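Local structure of Mlr6093 protein (2QJ8) at residues I300-K305 / A324-P329; H156-I161 / L194-G199; V168-A173 / I229-V234. The protein probably acts as a zinc-dependent hydrolase of the succinylglutamate desuccinylase/aspartoacylase family, cleaving carbon-nitrogen bonds of linear amides or ester bonds. All blocks are in the same frame, centred on the assembly; numbering follows the deposited sequence. Where two conformers were deposited one is given.

How the contacts relate
None of the three contacts is fully buried, and each joins its segments without a hydrogen bond between them. Contacts 2 and 3 lie in the catalytic family region and share one element: contact 2 holds the loop leading into helix 161-172, contact 3 the far end of that helix. Their centres are 18 Å apart and their nearest atoms about 6 Å. Contact 2 is partly buried and joins aliphatic side chains to each other and to a histidine ring; contact 3 is a surface contact of aliphatic groups alone. Contact 1 stands apart among later strands, its centre 27 and 29 Å from the other two, and combines a buried methyl contact with an arginine-serine approach.

Contact 1: residues I300-K305 / A324-P329; sequences IRAQSK and AILARP
Ala302 and Leu326 make the tight, buried part of this contact. The methyl CB of Ala302 lies 3.6 Å from Leu326 CD2, one branch of the leucine fork, and the same CD2 comes within 4.0 Å of Ala302 CA. Leu326 carries its CG beside its own backbone N (chi1 -82°) and its CB points at segment 300-305, which turns the fork that way; with chi2 at 31°, CD2 is the branch that meets the alanine.

Toward the other end the contact turns polar and more open. Ser304 OG sits over one face of the Arg328 guanidinium, 3.0 Å above its plane and displaced to the rim. Its separation from Arg328 NE is also 3.0 Å, yet the angle is too poor for a hydrogen bond, as expected of an oxygen placed above a flat group. Arg328 bends at chi3 (-136°), and its CG runs 3.8 Å from Lys305 O. The charge is met outside these segments, where NE forms a salt bridge with Asp258 OD1. Replacing Arg328 by an alanine would remove the guanidinium and is likely to leave Asp258 without this charged mate and the Ser304 hydroxyl without the flat group it lies over. Lys305 is exposed, directs its CB away from strand 322-329 and pairs its NZ with Glu279.

Strand 322-329 pairs antiparallel with strands 250-261 and 306-312, and Leu326 also touches Leu260 and Ser306 on them. Ala302 rests on Val284, and the contact thus links these three strands to the four-stranded antiparallel sheet that holds 283-288 and 298-301.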
loop_
_atom_site.group_PDB
_atom_site.type_symbol
_atom_site.label_atom_id
_atom_site.label_comp_id
_atom_site.label_asym_id
_atom_site.label_seq_id
_atom_site.Cartn_x
_atom_site.Cartn_y
_atom_site.Cartn_z
ATOM N N ILE A 300 -16.370 -5.403 -14.389
ATOM C CA ILE A 300 -16.658 -6.305 -13.261
ATOM C C ILE A 300 -17.810 -5.627 -12.483
ATOM O O ILE A 300 -17.612 -4.581 -11.857
ATOM C CB ILE A 300 -15.414 -6.558 -12.370
ATOM C CG1 ILE A 300 -14.234 -7.109 -13.201
ATOM C CG2 ILE A 300 -15.789 -7.513 -11.209
ATOM C CD1 ILE A 300 -12.954 -7.222 -12.469
ATOM N N ARG A 301 -19.009 -6.217 -12.546
ATOM C CA ARG A 301 -20.214 -5.607 -11.980
ATOM C C ARG A 301 -20.772 -6.242 -10.691
ATOM O O ARG A 301 -20.680 -7.463 -10.488
ATOM C CB ARG A 301 -21.309 -5.619 -13.043
ATOM C CG ARG A 301 -21.034 -4.747 -14.252
ATOM C CD ARG A 301 -22.037 -4.996 -15.359
ATOM N NE ARG A 301 -21.687 -4.184 -16.524
ATOM C CZ ARG A 301 -22.097 -2.936 -16.771
ATOM N NH1 ARG A 301 -22.898 -2.274 -15.952
ATOM N NH2 ARG A 301 -21.678 -2.311 -17.867
ATOM N N ALA A 302 -21.360 -5.389 -9.846
ATOM C CA ALA A 302 -22.047 -5.799 -8.623
ATOM C C ALA A 302 -23.284 -6.663 -8.976
ATOM O O ALA A 302 -24.052 -6.345 -9.896
ATOM C CB ALA A 302 -22.488 -4.576 -7.821
ATOM N N GLN A 303 -23.451 -7.758 -8.248
ATOM C CA GLN A 303 -24.586 -8.661 -8.439
ATOM C C GLN A 303 -25.821 -8.264 -7.630
ATOM O O GLN A 303 -26.871 -8.877 -7.797
ATOM C CB GLN A 303 -24.192 -10.095 -8.126
ATOM C CG GLN A 303 -23.094 -10.597 -9.032
ATOM C CD GLN A 303 -22.753 -12.051 -8.806
ATOM O OE1 GLN A 303 -23.630 -12.899 -8.631
ATOM N NE2 GLN A 303 -21.471 -12.350 -8.852
ATOM N N SER A 304 -25.701 -7.269 -6.750
ATOM C CA SER A 304 -26.830 -6.780 -5.974
ATOM C C SER A 304 -26.503 -5.420 -5.396
ATOM O O SER A 304 -25.338 -4.997 -5.380
ATOM C CB SER A 304 -27.185 -7.731 -4.808
ATOM O OG SER A 304 -26.310 -7.547 -3.717
ATOM N N LYS A 305 -27.542 -4.751 -4.902
ATOM C CA LYS A 305 -27.381 -3.467 -4.254
ATOM C C LYS A 305 -26.618 -3.789 -2.989
ATOM O O LYS A 305 -27.013 -4.679 -2.253
ATOM C CB LYS A 305 -28.738 -2.818 -3.936
ATOM C CG LYS A 305 -28.609 -1.454 -3.310
ATOM C CD LYS A 305 -29.933 -0.825 -3.036
ATOM C CE LYS A 305 -29.741 0.521 -2.365
ATOM N NZ LYS A 305 -29.012 1.496 -3.227
ATOM N N ALA A 324 -13.019 -7.298 -5.212
ATOM C CA ALA A 324 -13.865 -6.455 -4.391
ATOM C C ALA A 324 -14.724 -7.316 -3.460
ATOM O O ALA A 324 -15.089 -8.449 -3.817
ATOM C CB ALA A 324 -14.754 -5.534 -5.299
ATOM N N ILE A 325 -14.982 -6.796 -2.258
ATOM C CA ILE A 325 -15.865 -7.450 -1.297
ATOM C C ILE A 325 -16.982 -6.473 -0.991
ATOM O O ILE A 325 -16.750 -5.397 -0.434
ATOM C CB ILE A 325 -15.166 -7.867 -0.016
ATOM C CG1 ILE A 325 -14.032 -8.840 -0.351
ATOM C CG2 ILE A 325 -16.171 -8.548 0.925
ATOM C CD1 ILE A 325 -13.213 -9.162 0.803
ATOM N N LEU A 326 -18.183 -6.853 -1.400
ATOM C CA LEU A 326 -19.383 -6.063 -1.210
ATOM C C LEU A 326 -20.099 -6.693 -0.012
ATOM O O LEU A 326 -19.840 -7.842 0.339
ATOM C CB LEU A 326 -20.237 -6.070 -2.487
ATOM C CG LEU A 326 -19.885 -5.102 -3.629
ATOM C CD1 LEU A 326 -18.424 -4.750 -3.767
ATOM C CD2 LEU A 326 -20.466 -5.573 -4.974
ATOM N N ALA A 327 -20.922 -5.906 0.659
ATOM C CA ALA A 327 -21.670 -6.372 1.816
ATOM C C ALA A 327 -23.048 -5.745 1.824
ATOM O O ALA A 327 -23.261 -4.659 1.263
ATOM C CB ALA A 327 -20.920 -6.041 3.094
ATOM N N ARG A 328 -23.977 -6.433 2.468
ATOM C CA ARG A 328 -25.340 -5.974 2.571
ATOM C C ARG A 328 -25.765 -5.929 4.002
ATOM O O ARG A 328 -25.315 -6.744 4.776
ATOM C CB ARG A 328 -26.244 -6.941 1.848
ATOM C CG ARG A 328 -25.895 -7.103 0.407
ATOM C CD ARG A 328 -26.861 -8.055 -0.217
ATOM N NE ARG A 328 -26.181 -9.007 -1.068
ATOM C CZ ARG A 328 -26.765 -10.050 -1.659
ATOM N NH1 ARG A 328 -28.081 -10.282 -1.525
ATOM N NH2 ARG A 328 -26.023 -10.859 -2.422
ATOM N N PRO A 329 -26.691 -5.016 4.348
ATOM C CA PRO A 329 -27.117 -4.952 5.748
ATOM C C PRO A 329 -27.846 -6.227 6.203
ATOM O O PRO A 329 -28.579 -6.830 5.421
ATOM C CB PRO A 329 -28.066 -3.758 5.766
ATOM C CG PRO A 329 -28.553 -3.662 4.393
ATOM C CD PRO A 329 -27.436 -4.061 3.516
#

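Contact 2: residues H156-I161 / L194-G199; sequences HPIADI and LVHRQG
Ile158 meets Val195 and His196 where the loop after strand 152-155 passes the last turn of helix 190-197, within the catalytic domain of the aspartoacylase family. Both branches of the isoleucine are used. Its CD1 and Val195 CG1 approach tip to tip at 3.7 Å, while its CG2 lies 3.9 Å from His196 CE1. That methyl reaches the imidazole obliquely, and the two side chains slide past each other in opposite directions.

The torsions explain the division of labour. With chi1 at 65°, Ile158 puts CG1 between its backbone N and carbonyl carbon, leaving CG2 beside the N, and the two branches spread over neighbouring helix residues. Val195 has CG1 opposite its backbone N, the branch that comes to the isoleucine.

A second shell holds these groups in place. Ile158 also touches Phe191 one turn back along helix 190-197, and Gln163 and Met164 at the start of helix 161-172; Val195 rests on Phe202 of strand 201-208. Gln163 ties both sides together. Its backbone N is capped by Asp160 OD1, with Asp160 at the N-cap position of helix 161-172, and its NE2 bonds to Val195 O. That same carbonyl oxygen takes a weak bond from Gly199 N, so two donors reach it where the helix ends.

At the start of the loop, the His156 ring meets Phe191, the residue Ile158 also touches, and packs edge-to-face with His184, while its NE2 bonds to Asn185 N. Its ND1 donates to Pro157 O over 2.9 Å. The N-H...O angle of that bond is 137°, and the nitrogen stands 36° out of the carbonyl plane.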
loop_
_atom_site.group_PDB
_atom_site.type_symbol
_atom_site.label_atom_id
_atom_site.label_comp_id
_atom_site.label_asym_id
_atom_site.label_seq_id
_atom_site.Cartn_x
_atom_site.Cartn_y
_atom_site.Cartn_z
ATOM N N HIS A 156 -16.701 -14.292 11.861
ATOM C CA HIS A 156 -16.961 -15.518 11.125
ATOM C C HIS A 156 -18.067 -16.336 11.854
ATOM O O HIS A 156 -17.920 -16.621 13.050
ATOM C CB HIS A 156 -15.661 -16.322 11.010
ATOM C CG HIS A 156 -15.765 -17.491 10.089
ATOM N ND1 HIS A 156 -16.570 -18.578 10.354
ATOM C CD2 HIS A 156 -15.163 -17.747 8.908
ATOM C CE1 HIS A 156 -16.457 -19.453 9.373
ATOM N NE2 HIS A 156 -15.604 -18.974 8.488
ATOM N N PRO A 157 -19.200 -16.640 11.184
ATOM C CA PRO A 157 -20.235 -17.468 11.796
ATOM C C PRO A 157 -19.763 -18.844 12.278
ATOM O O PRO A 157 -18.976 -19.502 11.591
ATOM C CB PRO A 157 -21.250 -17.635 10.664
ATOM C CG PRO A 157 -21.086 -16.443 9.864
ATOM C CD PRO A 157 -19.649 -16.147 9.870
ATOM N N ILE A 158 -20.192 -19.222 13.479
ATOM C CA ILE A 158 -19.867 -20.519 14.086
ATOM C C ILE A 158 -21.136 -21.161 14.665
ATOM O O ILE A 158 -22.111 -20.456 14.978
ATOM C CB ILE A 158 -18.717 -20.407 15.126
ATOM C CG1 ILE A 158 -19.122 -19.562 16.344
ATOM C CG2 ILE A 158 -17.434 -19.850 14.417
ATOM C CD1 ILE A 158 -18.159 -19.665 17.502
ATOM N N ALA A 159 -21.109 -22.493 14.798
ATOM C CA ALA A 159 -22.264 -23.270 15.246
ATOM C C ALA A 159 -22.622 -23.098 16.714
ATOM O O ALA A 159 -23.797 -23.288 17.060
ATOM C CB ALA A 159 -22.081 -24.773 14.907
ATOM N N ASP A 160 -21.642 -22.769 17.565
ATOM C CA ASP A 160 -21.904 -22.547 19.001
ATOM C C ASP A 160 -22.549 -21.155 19.162
ATOM O O ASP A 160 -21.861 -20.123 19.079
ATOM C CB ASP A 160 -20.641 -22.691 19.825
ATOM C CG ASP A 160 -20.928 -22.745 21.284
ATOM O OD1 ASP A 160 -21.144 -21.676 21.867
ATOM O OD2 ASP A 160 -20.952 -23.866 21.844
ATOM N N ILE A 161 -23.856 -21.163 19.428
ATOM C CA ILE A 161 -24.694 -19.953 19.459
ATOM C C ILE A 161 -24.269 -18.945 20.531
ATOM O O ILE A 161 -24.125 -17.779 20.223
ATOM C CB ILE A 161 -26.193 -20.286 19.608
ATOM C CG1 ILE A 161 -26.697 -21.151 18.436
ATOM C CG2 ILE A 161 -27.015 -18.998 19.664
ATOM C CD1 ILE A 161 -28.030 -21.880 18.714
ATOM N N LEU A 194 -8.104 -20.847 18.941
ATOM C CA LEU A 194 -8.718 -20.013 19.966
ATOM C C LEU A 194 -10.210 -20.196 20.113
ATOM O O LEU A 194 -10.732 -20.298 21.222
ATOM C CB LEU A 194 -8.421 -18.540 19.707
ATOM C CG LEU A 194 -7.027 -18.002 20.027
ATOM C CD1 LEU A 194 -5.943 -19.002 19.748
ATOM C CD2 LEU A 194 -6.853 -16.715 19.239
ATOM N N VAL A 195 -10.888 -20.195 18.989
ATOM C CA VAL A 195 -12.338 -20.349 18.947
ATOM C C VAL A 195 -12.801 -21.780 19.199
ATOM O O VAL A 195 -13.492 -22.046 20.183
ATOM C CB VAL A 195 -12.916 -19.846 17.587
ATOM C CG1 VAL A 195 -14.455 -20.056 17.498
ATOM C CG2 VAL A 195 -12.527 -18.383 17.370
ATOM N N HIS A 196 -12.438 -22.708 18.329
ATOM C CA HIS A 196 -12.989 -24.048 18.443
ATOM C C HIS A 196 -12.345 -24.897 19.524
ATOM O O HIS A 196 -13.054 -25.499 20.338
ATOM C CB HIS A 196 -12.974 -24.801 17.103
ATOM C CG HIS A 196 -13.787 -24.147 16.029
ATOM N ND1 HIS A 196 -15.068 -23.680 16.235
ATOM C CD2 HIS A 196 -13.502 -23.898 14.730
ATOM C CE1 HIS A 196 -15.525 -23.149 15.116
ATOM N NE2 HIS A 196 -14.594 -23.270 14.185
ATOM N N ARG A 197 -11.022 -24.959 19.533
ATOM C CA ARG A 197 -10.322 -25.795 20.507
ATOM C C ARG A 197 -10.410 -25.230 21.935
ATOM O O ARG A 197 -10.667 -25.994 22.860
ATOM C CB ARG A 197 -8.874 -26.015 20.061
ATOM C CG ARG A 197 -7.929 -26.702 21.037
ATOM C CD ARG A 197 -8.049 -28.156 21.059
ATOM N NE ARG A 197 -7.537 -28.750 19.826
ATOM C CZ ARG A 197 -7.303 -30.049 19.643
ATOM N NH1 ARG A 197 -7.499 -30.946 20.621
ATOM N NH2 ARG A 197 -6.849 -30.456 18.461
ATOM N N GLN A 198 -10.217 -23.913 22.099
ATOM C CA GLN A 198 -10.160 -23.268 23.420
ATOM C C GLN A 198 -11.416 -22.543 23.889
ATOM O O GLN A 198 -11.498 -22.193 25.056
ATOM C CB GLN A 198 -8.954 -22.335 23.498
ATOM C CG GLN A 198 -7.652 -23.093 23.367
ATOM C CD GLN A 198 -6.442 -22.228 23.495
ATOM O OE1 GLN A 198 -6.505 -21.061 23.910
ATOM N NE2 GLN A 198 -5.314 -22.796 23.141
ATOM N N GLY A 199 -12.373 -22.304 23.002
ATOM C CA GLY A 199 -13.631 -21.693 23.394
ATOM C C GLY A 199 -13.505 -20.286 23.911
ATOM O O GLY A 199 -14.238 -19.887 24.819
#

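Contact 3: residues V168-A173 / I229-V234; sequences VSISKA and IALGLV
Ile170 and Leu231 cross at about a right angle, and a single leucine methyl does the touching. Leu231 CD2 lies 4.0 Å from Ile170 CG2 and equally far from its CD1, so it faces two branches of the isoleucine at ordinary van der Waals range. Ile170 has CG1 beside its backbone N (chi1 -65°) and CG2 opposite that N, a setting that presents both CG2 and, through CG1, CD1 to the leucine methyl. Its CB points toward segment 229-234, whereas the leucine starts off to one side and only its end comes near.

Ala173 and Ala230 meet differently, each with its CB directed at the other segment. The two methyls stand 3.4 Å apart, tighter than usual for carbon, and the backbones approach accordingly: the CA atoms of Ala173 and Ala230 are 6.2 Å apart.

Ile170 also leans on Thr201 and Ile203, which packs helix 161-172 against strand 201-208. Across from it, the chain leaves helical geometry at Gly232, just past helix 218-230, and Gly232 N bonds to Ile229 O over 2.8 Å. Its positive phi and two bonds back into the last turn define a Schellman motif, closing a helix that docks by its final turn beside the end of another.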
loop_
_atom_site.group_PDB
_atom_site.type_symbol
_atom_site.label_atom_id
_atom_site.label_comp_id
_atom_site.label_asym_id
_atom_site.label_seq_id
_atom_site.Cartn_x
_atom_site.Cartn_y
_atom_site.Cartn_z
ATOM N N VAL A 168 -19.814 -11.572 18.889
ATOM C CA VAL A 168 -20.415 -10.564 18.021
ATOM C C VAL A 168 -20.809 -9.334 18.846
ATOM O O VAL A 168 -20.556 -8.235 18.412
ATOM C CB VAL A 168 -21.622 -11.143 17.214
ATOM C CG1 VAL A 168 -22.412 -10.052 16.538
ATOM C CG2 VAL A 168 -21.137 -12.172 16.190
ATOM N N SER A 169 -21.358 -9.519 20.042
ATOM C CA SER A 169 -21.718 -8.387 20.908
ATOM C C SER A 169 -20.509 -7.549 21.325
ATOM O O SER A 169 -20.549 -6.313 21.243
ATOM C CB SER A 169 -22.459 -8.861 22.144
ATOM O OG SER A 169 -23.717 -9.397 21.755
ATOM N N ILE A 170 -19.454 -8.228 21.758
ATOM C CA ILE A 170 -18.205 -7.567 22.121
ATOM C C ILE A 170 -17.651 -6.770 20.918
ATOM O O ILE A 170 -17.289 -5.606 21.076
ATOM C CB ILE A 170 -17.140 -8.539 22.669
ATOM C CG1 ILE A 170 -17.603 -9.160 24.000
ATOM C CG2 ILE A 170 -15.814 -7.767 22.896
ATOM C CD1 ILE A 170 -16.664 -10.261 24.584
ATOM N N SER A 171 -17.648 -7.392 19.740
ATOM C CA SER A 171 -17.184 -6.774 18.498
ATOM C C SER A 171 -17.961 -5.506 18.128
ATOM O O SER A 171 -17.364 -4.499 17.796
ATOM C CB SER A 171 -17.259 -7.782 17.361
ATOM O OG SER A 171 -16.373 -8.869 17.593
ATOM N N LYS A 172 -19.282 -5.565 18.206
ATOM C CA LYS A 172 -20.149 -4.418 17.944
ATOM C C LYS A 172 -19.922 -3.249 18.908
ATOM O O LYS A 172 -20.035 -2.094 18.496
ATOM C CB LYS A 172 -21.629 -4.839 17.975
ATOM C CG LYS A 172 -22.057 -5.676 16.764
ATOM C CD LYS A 172 -23.512 -6.163 16.915
ATOM C CE LYS A 172 -23.970 -6.959 15.692
ATOM N NZ LYS A 172 -25.333 -7.576 15.862
ATOM N N ALA A 173 -19.599 -3.573 20.170
ATOM C CA ALA A 173 -19.253 -2.599 21.211
ATOM C C ALA A 173 -17.967 -1.771 20.925
ATOM O O ALA A 173 -17.737 -0.791 21.614
ATOM C CB ALA A 173 -19.139 -3.287 22.601
ATOM N N ILE A 229 -13.201 -0.819 27.023
ATOM C CA ILE A 229 -14.256 -0.425 27.931
ATOM C C ILE A 229 -15.300 -1.541 28.006
ATOM O O ILE A 229 -15.615 -2.013 29.092
ATOM C CB ILE A 229 -14.925 0.901 27.499
ATOM C CG1 ILE A 229 -13.962 2.075 27.675
ATOM C CG2 ILE A 229 -16.191 1.172 28.327
ATOM C CD1 ILE A 229 -14.429 3.344 26.980
ATOM N N ALA A 230 -15.770 -2.015 26.854
ATOM C CA ALA A 230 -16.732 -3.125 26.797
ATOM C C ALA A 230 -16.228 -4.414 27.485
ATOM O O ALA A 230 -17.012 -5.212 27.964
ATOM C CB ALA A 230 -17.109 -3.419 25.336
ATOM N N LEU A 231 -14.920 -4.615 27.523
ATOM C CA LEU A 231 -14.340 -5.774 28.204
ATOM C C LEU A 231 -14.121 -5.536 29.709
ATOM O O LEU A 231 -13.687 -6.445 30.397
ATOM C CB LEU A 231 -13.020 -6.156 27.525
ATOM C CG LEU A 231 -13.135 -6.742 26.120
ATOM C CD1 LEU A 231 -11.823 -6.639 25.438
ATOM C CD2 LEU A 231 -13.652 -8.191 26.183
ATOM N N GLY A 232 -14.414 -4.336 30.216
ATOM C CA GLY A 232 -14.204 -4.000 31.602
ATOM C C GLY A 232 -12.768 -3.760 32.030
ATOM O O GLY A 232 -12.482 -3.804 33.224
ATOM N N LEU A 233 -11.877 -3.464 31.085
ATOM C CA LEU A 233 -10.456 -3.258 31.378
ATOM C C LEU A 233 -10.047 -1.792 31.514
ATOM O O LEU A 233 -9.066 -1.498 32.158
ATOM C CB LEU A 233 -9.612 -3.921 30.303
ATOM C CG LEU A 233 -9.565 -5.448 30.358
ATOM C CD1 LEU A 233 -9.121 -6.042 29.030
ATOM C CD2 LEU A 233 -8.664 -5.926 31.505
ATOM N N VAL A 234 -10.787 -0.899 30.878
ATOM C CA VAL A 234 -10.556 0.537 30.917
ATOM C C VAL A 234 -11.912 1.145 31.264
ATOM O O VAL A 234 -12.949 0.688 30.784
ATOM C CB VAL A 234 -10.011 0.984 29.540
ATOM C CG1 VAL A 234 -9.987 2.467 29.379
ATOM C CG2 VAL A 234 -8.605 0.381 29.326
#